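Local coordinates for thymidylate synthase 1 (Bacillus subtilis, PDB 1BKP), which probably catalyses the reductive methylation of dUMP to dTMP, with methylenetetrahydrofolate as methyl donor and reductant, supplying a precursor for DNA synthesis, at residues Lys12-Asn17 / Cys220-Arg225; Tyr107-Gly112 / Pro149-Ala154; Leu198-Ala203 / Leu244-Glu249. All coordinates share one frame; numbering follows the deposited sequence.

In the fold
Following the chain from the N terminus, interaction 1 opens first, on helix 3-17, and closes, after 202 intervening residues, at the end of strand 209-223, tying that helix to the mixed sheet. Interaction 2 is nested within this loop, joining the short helix 108-112 to the loop between strands 143-145 and 161-169. Interaction 3 follows it in series, opening on helix 188-206, and crosses interaction 1: its first segment precedes 220-225, while its second lies on the later strand 243-246, which pairs antiparallel with 261-264. Interactions 1 and 3 sit on opposite sides of the chain's centre, their own centres 34 Å apart. Both interactions 1 and 2 have residues that touch the second subunit.

Interaction 1. Residues Lys12-Asn17 / Cys220-Arg225; sequences KDIINN and CHVYTR
Next to the apolar contact of Ile14 with Cys220 and Val222, the shortest polar bond lies within the helix: Asn17 ND2 donates to Asp13 OD1 at 2.7 Å, with an N-H...O angle of 156°. The carboxylate oxygen is met on its anti side, and Asp13 OD2 forms a salt bridge with Lys45. Across the segments no hydrogen bond forms. Ile14 carries the contact with both branches. Its extended CG1 arm (chi2 173°) ends with CD1 3.9 Å from the backbone O of Cys220; the 3.6 Å approach of CD1 to Cys220 SG is less certain, since that side chain has two conformers. The other branch meets Val222 tip to tip, with Ile14 CG2 3.9 Å from Val222 CG2. Strand alternation explains the choice of residues: Cys220 and Val222 turn toward the helix, whereas His221, predicted to bind dUMP, turns away and packs against Arg140 of the second subunit. Val42 of strand 39-49 touches Ile14 and Cys220 and shares backbone hydrogen bonding with Cys220, Met184 from a loop touches both and Val222, and Ile227 and Leu230 of helix 227-235 pack on Val222, so helix 3-17 packs on a face of the mixed sheet, over the inner strand 209-223 beside strand 39-49.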
ATOM      1  N   LYS A  12      10.872 -19.388   5.542  1.00 12.52           N
ATOM      2  CA  LYS A  12      11.724 -19.765   6.677  1.00 14.83           C
ATOM      3  C   LYS A  12      11.537 -18.789   7.839  1.00 18.91           C
ATOM      4  O   LYS A  12      11.549 -19.182   9.015  1.00 21.20           O
ATOM      5  CB  LYS A  12      13.186 -19.719   6.180  1.00 20.96           C
ATOM      6  CG  LYS A  12      14.255 -20.303   7.086  1.00 34.65           C
ATOM      7  CD  LYS A  12      14.325 -21.817   6.931  1.00 70.18           C
ATOM      8  CE  LYS A  12      15.392 -22.416   7.857  1.00 95.14           C
ATOM      9  NZ  LYS A  12      15.337 -23.901   8.004  1.00 95.28           N
ATOM     10  N   ASP A  13      11.325 -17.519   7.499  1.00 16.94           N
ATOM     11  CA  ASP A  13      11.132 -16.504   8.515  1.00 17.81           C
ATOM     12  C   ASP A  13       9.824 -16.715   9.253  1.00 18.74           C
ATOM     13  O   ASP A  13       9.704 -16.489  10.493  1.00 19.57           O
ATOM     14  CB  ASP A  13      11.156 -15.097   7.878  1.00 21.52           C
ATOM     15  CG  ASP A  13      11.025 -14.012   8.925  1.00 36.01           C
ATOM     16  OD1 ASP A  13      11.800 -14.091   9.870  1.00 44.66           O
ATOM     17  OD2 ASP A  13      10.194 -13.097   8.866  1.00 40.32           O
ATOM     18  N   ILE A  14       8.832 -17.196   8.511  1.00 16.70           N
ATOM     19  CA  ILE A  14       7.538 -17.428   9.100  1.00 17.48           C
ATOM     20  C   ILE A  14       7.532 -18.678  10.006  1.00 19.86           C
ATOM     21  O   ILE A  14       7.030 -18.643  11.190  1.00 17.11           O
ATOM     22  CB  ILE A  14       6.432 -17.567   7.958  1.00 16.10           C
ATOM     23  CG1 ILE A  14       6.233 -16.217   7.262  1.00 17.56           C
ATOM     24  CG2 ILE A  14       5.050 -18.052   8.529  1.00 14.14           C
ATOM     25  CD1 ILE A  14       5.267 -16.338   5.988  1.00 16.47           C
ATOM     26  N   ILE A  15       8.163 -19.746   9.488  1.00 22.16           N
ATOM     27  CA  ILE A  15       8.236 -20.994  10.220  1.00 25.22           C
ATOM     28  C   ILE A  15       9.029 -20.719  11.465  1.00 26.17           C
ATOM     29  O   ILE A  15       8.625 -21.141  12.494  1.00 28.44           O
ATOM     30  CB  ILE A  15       8.964 -22.107   9.457  1.00 28.59           C
ATOM     31  CG1 ILE A  15       8.069 -22.664   8.354  1.00 35.93           C
ATOM     32  CG2 ILE A  15       9.423 -23.187  10.425  1.00 30.72           C
ATOM     33  CD1 ILE A  15       8.862 -23.537   7.394  1.00 44.34           C
ATOM     34  N   ASN A  16      10.096 -19.949  11.408  1.00 25.30           N
ATOM     35  CA  ASN A  16      10.875 -19.690  12.605  1.00 26.76           C
ATOM     36  C   ASN A  16      10.469 -18.608  13.579  1.00 28.24           C
ATOM     37  O   ASN A  16      10.590 -18.778  14.777  1.00 29.74           O
ATOM     38  CB  ASN A  16      12.361 -19.479  12.268  1.00 37.91           C
ATOM     39  CG  ASN A  16      12.949 -20.628  11.486  1.00 59.21           C
ATOM     40  OD1 ASN A  16      12.467 -21.754  11.571  1.00 70.27           O
ATOM     41  ND2 ASN A  16      13.970 -20.346  10.693  1.00 58.44           N
ATOM     42  N   ASN A  17       9.891 -17.540  13.081  1.00 26.25           N
ATOM     43  CA  ASN A  17       9.579 -16.383  13.901  1.00 22.19           C
ATOM     44  C   ASN A  17       8.136 -16.043  13.816  1.00 22.52           C
ATOM     45  O   ASN A  17       7.691 -15.037  14.407  1.00 27.17           O
ATOM     46  CB  ASN A  17      10.333 -15.195  13.310  1.00 25.04           C
ATOM     47  CG  ASN A  17      11.812 -15.375  13.381  1.00 40.88           C
ATOM     48  OD1 ASN A  17      12.345 -15.709  14.426  1.00 47.47           O
ATOM     49  ND2 ASN A  17      12.483 -15.173  12.275  1.00 46.04           N
ATOM     50  N   CYS A 220       1.315 -11.820   6.283  0.50 20.95           N
ATOM     51  CA  CYS A 220       1.919 -12.953   5.615  0.50 27.36           C
ATOM     52  C   CYS A 220       1.653 -14.214   6.458  0.50 21.77           C
ATOM     53  O   CYS A 220       2.275 -14.361   7.491  0.50 18.40           O
ATOM     54  CB  CYS A 220       3.386 -12.675   5.647  0.50 33.97           C
ATOM     55  SG  CYS A 220       4.275 -13.317   4.332  0.50 37.62           S
ATOM     56  N   HIS A 221       0.802 -15.129   6.014  1.00 17.03           N
ATOM     57  CA  HIS A 221       0.498 -16.328   6.856  1.00 17.02           C
ATOM     58  C   HIS A 221       0.575 -17.660   6.205  1.00 18.38           C
ATOM     59  O   HIS A 221       0.508 -17.740   4.984  1.00 16.03           O
ATOM     60  CB  HIS A 221      -0.873 -16.162   7.486  1.00 14.77           C
ATOM     61  CG  HIS A 221      -1.973 -15.882   6.487  1.00 15.80           C
ATOM     62  ND1 HIS A 221      -2.675 -16.871   5.855  1.00 17.02           N
ATOM     63  CD2 HIS A 221      -2.526 -14.718   6.062  1.00 16.32           C
ATOM     64  CE1 HIS A 221      -3.625 -16.356   5.094  1.00 15.25           C
ATOM     65  NE2 HIS A 221      -3.555 -15.039   5.198  1.00 16.15           N
ATOM     66  N   VAL A 222       0.855 -18.700   7.025  1.00 19.13           N
ATOM     67  CA  VAL A 222       0.839 -20.057   6.501  1.00 18.80           C
ATOM     68  C   VAL A 222       0.071 -20.937   7.483  1.00 17.56           C
ATOM     69  O   VAL A 222       0.167 -20.761   8.718  1.00 16.66           O
ATOM     70  CB  VAL A 222       2.208 -20.684   6.197  1.00 19.69           C
ATOM     71  CG1 VAL A 222       3.075 -19.865   5.342  1.00 18.82           C
ATOM     72  CG2 VAL A 222       2.910 -21.089   7.380  1.00 21.68           C
ATOM     73  N   TYR A 223      -0.829 -21.763   6.958  1.00 17.10           N
ATOM     74  CA  TYR A 223      -1.599 -22.698   7.812  1.00 17.14           C
ATOM     75  C   TYR A 223      -0.669 -23.744   8.337  1.00 18.27           C
ATOM     76  O   TYR A 223       0.184 -24.227   7.580  1.00 18.07           O
ATOM     77  CB  TYR A 223      -2.756 -23.324   7.085  1.00 16.25           C
ATOM     78  CG  TYR A 223      -3.850 -22.326   6.791  1.00 17.21           C
ATOM     79  CD1 TYR A 223      -3.783 -21.495   5.696  1.00 19.65           C
ATOM     80  CD2 TYR A 223      -4.927 -22.164   7.690  1.00 19.19           C
ATOM     81  CE1 TYR A 223      -4.739 -20.487   5.490  1.00 22.21           C
ATOM     82  CE2 TYR A 223      -5.910 -21.185   7.510  1.00 23.59           C
ATOM     83  CZ  TYR A 223      -5.794 -20.345   6.408  1.00 30.96           C
ATOM     84  OH  TYR A 223      -6.685 -19.311   6.301  1.00 36.42           O
ATOM     85  N   THR A 224      -0.789 -24.090   9.631  1.00 17.24           N
ATOM     86  CA  THR A 224       0.179 -25.034  10.233  1.00 17.18           C
ATOM     87  C   THR A 224       0.318 -26.359   9.519  1.00 17.66           C
ATOM     88  O   THR A 224       1.402 -26.837   9.417  1.00 21.28           O
ATOM     89  CB  THR A 224      -0.160 -25.342  11.771  1.00 21.34           C
ATOM     90  OG1 THR A 224      -1.537 -25.780  11.841  1.00 26.56           O
ATOM     91  CG2 THR A 224       0.043 -24.029  12.603  1.00 19.26           C
ATOM     92  N   ARG A 225      -0.758 -26.934   9.016  1.00 17.81           N
ATOM     93  CA  ARG A 225      -0.591 -28.230   8.293  1.00 21.04           C
ATOM     94  C   ARG A 225       0.075 -28.103   6.966  1.00 21.81           C
ATOM     95  O   ARG A 225       0.265 -29.119   6.260  1.00 24.82           O
ATOM     96  CB  ARG A 225      -1.928 -28.930   8.095  1.00 24.70           C
ATOM     97  CG  ARG A 225      -2.535 -29.367   9.397  1.00 28.27           C
ATOM     98  CD  ARG A 225      -3.919 -30.038   9.145  1.00 31.23           C
ATOM     99  NE  ARG A 225      -4.515 -30.495  10.389  1.00 34.29           N
ATOM    100  CZ  ARG A 225      -5.679 -31.149  10.485  1.00 35.48           C
ATOM    101  NH1 ARG A 225      -6.412 -31.452   9.413  1.00 27.64           N
ATOM    102  NH2 ARG A 225      -6.116 -31.487  11.690  1.00 37.82           N
TER

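Interaction 2. Residues Tyr107-Gly112 / Pro149-Ala154; sequences YGFQLG and PDELDA
With CG anti to the carbonyl carbon and a bend at chi2 (-56°), Gln110 brings its amide end nearer to Glu151, whose chain runs extended beyond CG. In this thymidylate synthase fold the pair joins the short, weakly bonded helix 108-112 to the loop that leads into the 3-10 turn 152-154. The evidence is one hydrogen bond: Gln110 NE2 donates to Glu151 OE1 at 2.9 Å with an N-H...O angle of 155°. The acceptor lies almost in the plane of the Gln110 amide, yet the N-H reaches it from well above the carboxylate plane, the two planes being 84° apart. Glu151 OE1 also receives a salt bridge from Lys113, and OE2 is bonded to His105 ND1, so both carboxylate oxygens are engaged. The amide is equally occupied, with NE2 bonded to His105 O and OE1 to Asn148 ND2, which fixes its rotation. With a leucine in place of Gln110, Glu151 OE1 would probably rely on Lys113 alone among these donors, and His105 O and Asn148 ND2 would lose the amide that links them. Before and after Glu151 in the chain, Asp150 and Asp153 form salt bridges to Lys113 and Arg116 of the second subunit, respectively. Phe109, its ring stacked with that of His105, turns an edge to the same carboxylate, placing CE2 3.7 Å from Glu151 OE1, near the ring plane.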
ATOM      1  N   TYR A 107     -13.632  -6.529  -7.382  1.00 17.26           N
ATOM      2  CA  TYR A 107     -12.688  -6.776  -8.415  1.00 17.50           C
ATOM      3  C   TYR A 107     -12.951  -6.118  -9.738  1.00 18.16           C
ATOM      4  O   TYR A 107     -12.823  -4.899  -9.856  1.00 17.06           O
ATOM      5  CB  TYR A 107     -12.449  -8.309  -8.553  1.00 16.65           C
ATOM      6  CG  TYR A 107     -11.653  -8.955  -7.442  1.00 15.32           C
ATOM      7  CD1 TYR A 107     -10.247  -8.990  -7.495  1.00 15.85           C
ATOM      8  CD2 TYR A 107     -12.275  -9.584  -6.358  1.00 17.17           C
ATOM      9  CE1 TYR A 107      -9.474  -9.644  -6.508  1.00 18.29           C
ATOM     10  CE2 TYR A 107     -11.484 -10.241  -5.377  1.00 18.82           C
ATOM     11  CZ  TYR A 107     -10.106 -10.262  -5.470  1.00 21.63           C
ATOM     12  OH  TYR A 107      -9.326 -10.910  -4.520  1.00 28.35           O
ATOM     13  N   GLY A 108     -13.201  -6.933 -10.769  1.00 19.86           N
ATOM     14  CA  GLY A 108     -13.483  -6.385 -12.068  1.00 17.91           C
ATOM     15  C   GLY A 108     -14.518  -5.292 -12.101  1.00 17.35           C
ATOM     16  O   GLY A 108     -14.385  -4.389 -12.863  1.00 17.84           O
ATOM     17  N   PHE A 109     -15.530  -5.356 -11.249  1.00 16.82           N
ATOM     18  CA  PHE A 109     -16.578  -4.333 -11.189  1.00 15.41           C
ATOM     19  C   PHE A 109     -15.946  -2.962 -10.861  1.00 15.68           C
ATOM     20  O   PHE A 109     -16.260  -1.951 -11.512  1.00 15.58           O
ATOM     21  CB  PHE A 109     -17.584  -4.683 -10.106  1.00 14.56           C
ATOM     22  CG  PHE A 109     -18.714  -3.694 -10.024  1.00 16.50           C
ATOM     23  CD1 PHE A 109     -19.830  -3.833 -10.877  1.00 17.54           C
ATOM     24  CD2 PHE A 109     -18.631  -2.594  -9.179  1.00 16.97           C
ATOM     25  CE1 PHE A 109     -20.840  -2.838 -10.855  1.00 19.19           C
ATOM     26  CE2 PHE A 109     -19.614  -1.604  -9.174  1.00 16.89           C
ATOM     27  CZ  PHE A 109     -20.724  -1.721 -10.012  1.00 18.00           C
ATOM     28  N   GLN A 110     -14.965  -2.920  -9.948  1.00 15.05           N
ATOM     29  CA  GLN A 110     -14.361  -1.659  -9.588  1.00 15.89           C
ATOM     30  C   GLN A 110     -13.536  -1.099 -10.752  1.00 16.36           C
ATOM     31  O   GLN A 110     -13.446   0.109 -10.927  1.00 16.87           O
ATOM     32  CB  GLN A 110     -13.490  -1.835  -8.345  1.00 13.09           C
ATOM     33  CG  GLN A 110     -14.382  -2.022  -7.025  1.00  9.70           C
ATOM     34  CD  GLN A 110     -15.345  -0.862  -6.831  1.00 16.16           C
ATOM     35  OE1 GLN A 110     -14.974   0.299  -7.105  1.00 19.28           O
ATOM     36  NE2 GLN A 110     -16.553  -1.121  -6.372  1.00 14.20           N
ATOM     37  N   LEU A 111     -12.836  -1.981 -11.456  1.00 17.62           N
ATOM     38  CA  LEU A 111     -11.977  -1.577 -12.602  1.00 18.09           C
ATOM     39  C   LEU A 111     -12.759  -1.088 -13.848  1.00 19.17           C
ATOM     40  O   LEU A 111     -12.173  -0.433 -14.764  1.00 20.01           O
ATOM     41  CB  LEU A 111     -11.009  -2.706 -13.012  1.00 17.49           C
ATOM     42  CG  LEU A 111      -9.899  -2.921 -11.931  1.00 18.97           C
ATOM     43  CD1 LEU A 111      -8.935  -3.992 -12.324  1.00 17.91           C
ATOM     44  CD2 LEU A 111      -9.112  -1.636 -11.547  1.00 20.72           C
ATOM     45  N   GLY A 112     -14.078  -1.386 -13.851  1.00 17.11           N
ATOM     46  CA  GLY A 112     -14.899  -1.057 -14.994  1.00 15.13           C
ATOM     47  C   GLY A 112     -15.835   0.119 -14.772  1.00 20.51           C
ATOM     48  O   GLY A 112     -16.469   0.543 -15.751  1.00 22.14           O
ATOM     49  N   PRO A 149     -13.939   2.211  -0.426  1.00 20.14           N
ATOM     50  CA  PRO A 149     -14.597   2.284   0.904  1.00 19.11           C
ATOM     51  C   PRO A 149     -16.129   2.390   0.914  1.00 17.48           C
ATOM     52  O   PRO A 149     -16.763   1.937   1.840  1.00 18.50           O
ATOM     53  CB  PRO A 149     -13.889   3.482   1.593  1.00 18.09           C
ATOM     54  CG  PRO A 149     -13.405   4.346   0.384  1.00 18.66           C
ATOM     55  CD  PRO A 149     -13.095   3.398  -0.719  1.00 18.33           C
ATOM     56  N   ASP A 150     -16.680   2.917  -0.159  1.00 16.49           N
ATOM     57  CA  ASP A 150     -18.128   3.129  -0.249  1.00 18.47           C
ATOM     58  C   ASP A 150     -18.851   1.847  -0.616  1.00 20.46           C
ATOM     59  O   ASP A 150     -20.051   1.753  -0.441  1.00 22.03           O
ATOM     60  CB  ASP A 150     -18.434   4.129  -1.375  1.00 18.26           C
ATOM     61  CG  ASP A 150     -18.202   5.561  -0.977  1.00 22.35           C
ATOM     62  OD1 ASP A 150     -18.308   5.926   0.184  1.00 25.98           O
ATOM     63  OD2 ASP A 150     -17.961   6.364  -1.855  1.00 23.75           O
ATOM     64  N   GLU A 151     -18.113   0.866  -1.098  1.00 20.20           N
ATOM     65  CA  GLU A 151     -18.769  -0.329  -1.585  1.00 20.31           C
ATOM     66  C   GLU A 151     -18.323  -1.643  -0.984  1.00 20.58           C
ATOM     67  O   GLU A 151     -18.817  -2.697  -1.422  1.00 23.09           O
ATOM     68  CB  GLU A 151     -18.611  -0.397  -3.136  1.00 19.51           C
ATOM     69  CG  GLU A 151     -19.234   0.802  -3.811  1.00 20.00           C
ATOM     70  CD  GLU A 151     -19.709   0.466  -5.255  1.00 25.90           C
ATOM     71  OE1 GLU A 151     -18.938   0.436  -6.201  1.00 27.61           O
ATOM     72  OE2 GLU A 151     -20.901   0.195  -5.397  1.00 40.84           O
ATOM     73  N   LEU A 152     -17.588  -1.596   0.120  1.00 20.29           N
ATOM     74  CA  LEU A 152     -17.111  -2.851   0.734  1.00 20.56           C
ATOM     75  C   LEU A 152     -18.275  -3.803   1.108  1.00 20.09           C
ATOM     76  O   LEU A 152     -18.218  -5.010   0.854  1.00 22.39           O
ATOM     77  CB  LEU A 152     -16.255  -2.574   1.983  1.00 19.78           C
ATOM     78  CG  LEU A 152     -14.962  -1.811   1.663  1.00 21.08           C
ATOM     79  CD1 LEU A 152     -14.236  -1.287   2.959  1.00 19.08           C
ATOM     80  CD2 LEU A 152     -14.072  -2.729   0.768  1.00 15.91           C
ATOM     81  N   ASP A 153     -19.381  -3.219   1.528  1.00 20.25           N
ATOM     82  CA  ASP A 153     -20.492  -4.051   1.970  1.00 22.76           C
ATOM     83  C   ASP A 153     -21.219  -4.682   0.819  1.00 24.56           C
ATOM     84  O   ASP A 153     -21.981  -5.590   1.016  1.00 25.43           O
ATOM     85  CB  ASP A 153     -21.470  -3.258   2.843  1.00 22.51           C
ATOM     86  CG  ASP A 153     -20.873  -2.863   4.167  1.00 22.07           C
ATOM     87  OD1 ASP A 153     -20.090  -3.672   4.757  1.00 27.86           O
ATOM     88  OD2 ASP A 153     -21.149  -1.750   4.599  1.00 24.87           O
ATOM     89  N   ALA A 154     -20.998  -4.169  -0.372  1.00 22.62           N
ATOM     90  CA  ALA A 154     -21.633  -4.719  -1.556  1.00 20.25           C
ATOM     91  C   ALA A 154     -20.745  -5.739  -2.267  1.00 19.74           C
ATOM     92  O   ALA A 154     -21.017  -6.156  -3.418  1.00 21.08           O
ATOM     93  CB  ALA A 154     -21.991  -3.588  -2.476  1.00 20.43           C
TER

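Interaction 3. Residues Leu198-Ala203 / Leu244-Glu249; sequences LQRMIA and LWINPE
Arg200, on the helical segment 198-203, faces two alternate residues of the strand 244-246, its CA lying 8.3 Å from Ile246 CA and 9.7 Å from Leu244 CA. These spacings are too wide for backbone contact, and the side chains fill them. Arg200 runs straight from CG to NE, so that successive parts of its aliphatic stem serve different partners. At the root, Arg200 CB meets the end of the isoleucine, Ile246 CD1, at 3.6 Å; further out, Arg200 CD lies 3.8 Å from Leu244 CD2. The guanidinium continues past the leucine and approaches the strand through a water. Arg200 NH1 donates to this water at 3.0 Å, the water sitting at the guanidinium edge and in its plane, and the water in turn donates to Leu244 O at 2.8 Å. The strongest polar partner of the arginine lies on its own helix: NE bonds to Asn196 OD1, while NH2 makes a weak bond to Asn51 OD1. Strand 243-246 pairs with strand 261-264, and Phe256 and Phe261 pack on Ile246 and on Met201 of the helix. Beyond the strand, an Asx turn bends the chain: Glu249 N donates to Asn247 OD1 at 3.0 Å, from 39° out of the carbonyl plane. Asn247 O also accepts from Gln204 NE2, a second polar tie to helix 188-206. With no direct hydrogen bond between the two segments, their cohesion rests on the methylene stem of the arginine against two branched side chains, and the charged end reaches the strand's backbone through a single water.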
ATOM      1  N   LEU A 198       0.799  -8.841 -15.902  1.00 13.16           N
ATOM      2  CA  LEU A 198       0.095  -7.609 -16.172  1.00 13.83           C
ATOM      3  C   LEU A 198       1.156  -6.495 -16.498  1.00 14.70           C
ATOM      4  O   LEU A 198       0.907  -5.668 -17.367  1.00 13.63           O
ATOM      5  CB  LEU A 198      -0.701  -7.157 -14.945  1.00 14.36           C
ATOM      6  CG  LEU A 198      -1.516  -5.874 -15.136  1.00 16.78           C
ATOM      7  CD1 LEU A 198      -2.692  -6.111 -16.174  1.00 14.34           C
ATOM      8  CD2 LEU A 198      -2.061  -5.470 -13.706  1.00 15.52           C
ATOM      9  N   GLN A 199       2.288  -6.480 -15.786  1.00 14.51           N
ATOM     10  CA  GLN A 199       3.317  -5.495 -16.052  1.00 14.95           C
ATOM     11  C   GLN A 199       3.767  -5.600 -17.508  1.00 16.97           C
ATOM     12  O   GLN A 199       3.952  -4.539 -18.198  1.00 18.19           O
ATOM     13  CB  GLN A 199       4.534  -5.701 -15.178  1.00 12.72           C
ATOM     14  CG  GLN A 199       5.492  -4.532 -15.258  1.00 14.41           C
ATOM     15  CD  GLN A 199       6.671  -4.714 -14.333  1.00 16.83           C
ATOM     16  OE1 GLN A 199       6.847  -5.791 -13.803  1.00 17.11           O
ATOM     17  NE2 GLN A 199       7.517  -3.673 -14.167  1.00 14.12           N
ATOM     18  N   ARG A 200       4.130  -6.830 -17.911  1.00 15.35           N
ATOM     19  CA  ARG A 200       4.566  -7.099 -19.291  1.00 15.58           C
ATOM     20  C   ARG A 200       3.513  -6.725 -20.312  1.00 15.97           C
ATOM     21  O   ARG A 200       3.857  -6.121 -21.360  1.00 19.00           O
ATOM     22  CB  ARG A 200       4.993  -8.569 -19.440  1.00 16.69           C
ATOM     23  CG  ARG A 200       6.253  -8.867 -18.494  1.00 13.31           C
ATOM     24  CD  ARG A 200       6.656 -10.345 -18.465  1.00  9.73           C
ATOM     25  NE  ARG A 200       7.733 -10.469 -17.493  1.00 11.36           N
ATOM     26  CZ  ARG A 200       8.995 -10.709 -17.807  1.00 14.47           C
ATOM     27  NH1 ARG A 200       9.361 -10.981 -19.076  1.00 19.15           N
ATOM     28  NH2 ARG A 200       9.866 -10.759 -16.841  1.00 12.20           N
ATOM     29  N   MET A 201       2.233  -7.007 -20.056  1.00 13.61           N
ATOM     30  CA  MET A 201       1.180  -6.626 -21.022  1.00 13.79           C
ATOM     31  C   MET A 201       1.104  -5.118 -21.242  1.00 16.76           C
ATOM     32  O   MET A 201       1.056  -4.626 -22.393  1.00 16.69           O
ATOM     33  CB  MET A 201      -0.183  -7.041 -20.510  1.00 13.63           C
ATOM     34  CG  MET A 201      -0.353  -8.623 -20.634  1.00 16.99           C
ATOM     35  SD  MET A 201      -1.833  -9.108 -19.681  1.00 20.57           S
ATOM     36  CE  MET A 201      -3.208  -8.535 -20.671  1.00 20.32           C
ATOM     37  N   ILE A 202       1.116  -4.398 -20.112  1.00 19.30           N
ATOM     38  CA  ILE A 202       0.904  -2.944 -20.129  1.00 18.54           C
ATOM     39  C   ILE A 202       2.127  -2.245 -20.690  1.00 13.77           C
ATOM     40  O   ILE A 202       2.001  -1.329 -21.461  1.00 13.14           O
ATOM     41  CB  ILE A 202       0.346  -2.300 -18.722  1.00 19.81           C
ATOM     42  CG1 ILE A 202      -1.160  -2.672 -18.528  1.00 19.88           C
ATOM     43  CG2 ILE A 202       0.531  -0.698 -18.795  1.00 16.53           C
ATOM     44  CD1 ILE A 202      -1.733  -2.365 -17.191  1.00 26.55           C
ATOM     45  N   ALA A 203       3.305  -2.711 -20.354  1.00 13.35           N
ATOM     46  CA  ALA A 203       4.505  -2.089 -20.890  1.00 14.03           C
ATOM     47  C   ALA A 203       4.530  -2.244 -22.454  1.00 18.58           C
ATOM     48  O   ALA A 203       4.920  -1.290 -23.185  1.00 17.80           O
ATOM     49  CB  ALA A 203       5.723  -2.789 -20.284  1.00 12.43           C
ATOM     50  N   LEU A 244       8.902 -16.388 -20.904  1.00 19.61           N
ATOM     51  CA  LEU A 244       7.505 -16.115 -21.180  1.00 21.21           C
ATOM     52  C   LEU A 244       7.369 -15.379 -22.561  1.00 21.57           C
ATOM     53  O   LEU A 244       7.753 -14.234 -22.730  1.00 19.83           O
ATOM     54  CB  LEU A 244       6.905 -15.265 -20.035  1.00 21.39           C
ATOM     55  CG  LEU A 244       5.542 -14.715 -20.352  1.00 22.62           C
ATOM     56  CD1 LEU A 244       4.528 -15.832 -20.532  1.00 24.19           C
ATOM     57  CD2 LEU A 244       5.130 -13.728 -19.206  1.00 25.96           C
ATOM     58  N   TRP A 245       6.861 -16.087 -23.550  1.00 21.86           N
ATOM     59  CA  TRP A 245       6.617 -15.530 -24.874  1.00 20.55           C
ATOM     60  C   TRP A 245       5.252 -14.810 -24.782  1.00 19.33           C
ATOM     61  O   TRP A 245       4.294 -15.374 -24.337  1.00 21.10           O
ATOM     62  CB  TRP A 245       6.453 -16.686 -25.916  1.00 20.16           C
ATOM     63  CG  TRP A 245       6.030 -16.160 -27.256  1.00 20.13           C
ATOM     64  CD1 TRP A 245       6.837 -15.581 -28.179  1.00 20.92           C
ATOM     65  CD2 TRP A 245       4.698 -16.174 -27.831  1.00 19.21           C
ATOM     66  NE1 TRP A 245       6.105 -15.226 -29.298  1.00 20.50           N
ATOM     67  CE2 TRP A 245       4.795 -15.594 -29.110  1.00 19.61           C
ATOM     68  CE3 TRP A 245       3.461 -16.638 -27.392  1.00 19.03           C
ATOM     69  CZ2 TRP A 245       3.712 -15.466 -29.954  1.00 20.36           C
ATOM     70  CZ3 TRP A 245       2.381 -16.503 -28.203  1.00 19.82           C
ATOM     71  CH2 TRP A 245       2.507 -15.925 -29.492  1.00 20.32           C
ATOM     72  N   ILE A 246       5.177 -13.580 -25.251  1.00 17.21           N
ATOM     73  CA  ILE A 246       3.906 -12.861 -25.288  1.00 17.88           C
ATOM     74  C   ILE A 246       3.810 -12.399 -26.758  1.00 18.87           C
ATOM     75  O   ILE A 246       4.783 -11.844 -27.311  1.00 20.92           O
ATOM     76  CB  ILE A 246       3.925 -11.630 -24.406  1.00 19.16           C
ATOM     77  CG1 ILE A 246       3.936 -12.067 -22.931  1.00 23.61           C
ATOM     78  CG2 ILE A 246       2.579 -10.816 -24.636  1.00 13.69           C
ATOM     79  CD1 ILE A 246       4.094 -10.849 -22.096  1.00 23.97           C
ATOM     80  N   ASN A 247       2.654 -12.573 -27.394  1.00 20.79           N
ATOM     81  CA  ASN A 247       2.537 -12.284 -28.824  1.00 19.22           C
ATOM     82  C   ASN A 247       2.969 -10.800 -29.121  1.00 21.89           C
ATOM     83  O   ASN A 247       2.272  -9.868 -28.746  1.00 21.68           O
ATOM     84  CB  ASN A 247       1.112 -12.572 -29.194  1.00 15.64           C
ATOM     85  CG  ASN A 247       0.796 -12.413 -30.691  1.00 18.35           C
ATOM     86  OD1 ASN A 247       1.585 -11.876 -31.459  1.00 19.79           O
ATOM     87  ND2 ASN A 247      -0.464 -12.710 -31.046  1.00 16.69           N
ATOM     88  N   PRO A 248       4.114 -10.600 -29.829  1.00 22.46           N
ATOM     89  CA  PRO A 248       4.662  -9.280 -30.204  1.00 22.31           C
ATOM     90  C   PRO A 248       3.701  -8.486 -31.071  1.00 22.37           C
ATOM     91  O   PRO A 248       3.874  -7.299 -31.217  1.00 26.40           O
ATOM     92  CB  PRO A 248       5.885  -9.621 -31.049  1.00 23.18           C
ATOM     93  CG  PRO A 248       6.126 -11.029 -30.813  1.00 24.14           C
ATOM     94  CD  PRO A 248       4.757 -11.633 -30.629  1.00 22.58           C
ATOM     95  N   GLU A 249       2.735  -9.133 -31.718  1.00 21.73           N
ATOM     96  CA  GLU A 249       1.763  -8.441 -32.580  1.00 23.04           C
ATOM     97  C   GLU A 249       0.602  -7.704 -31.919  1.00 25.65           C
ATOM     98  O   GLU A 249      -0.179  -7.020 -32.621  1.00 27.06           O
ATOM     99  CB  GLU A 249       1.238  -9.445 -33.611  1.00 24.88           C
ATOM    100  CG  GLU A 249       2.348  -9.761 -34.637  1.00 35.74           C
ATOM    101  CD  GLU A 249       2.119 -10.988 -35.527  1.00 53.65           C
ATOM    102  OE1 GLU A 249       0.984 -11.269 -35.939  1.00 77.04           O
ATOM    103  OE2 GLU A 249       3.136 -11.645 -35.838  1.00 55.23           O
TER
HETATM  104  O   HOH W   1       7.837 -11.734 -21.556  1.00 30.45           O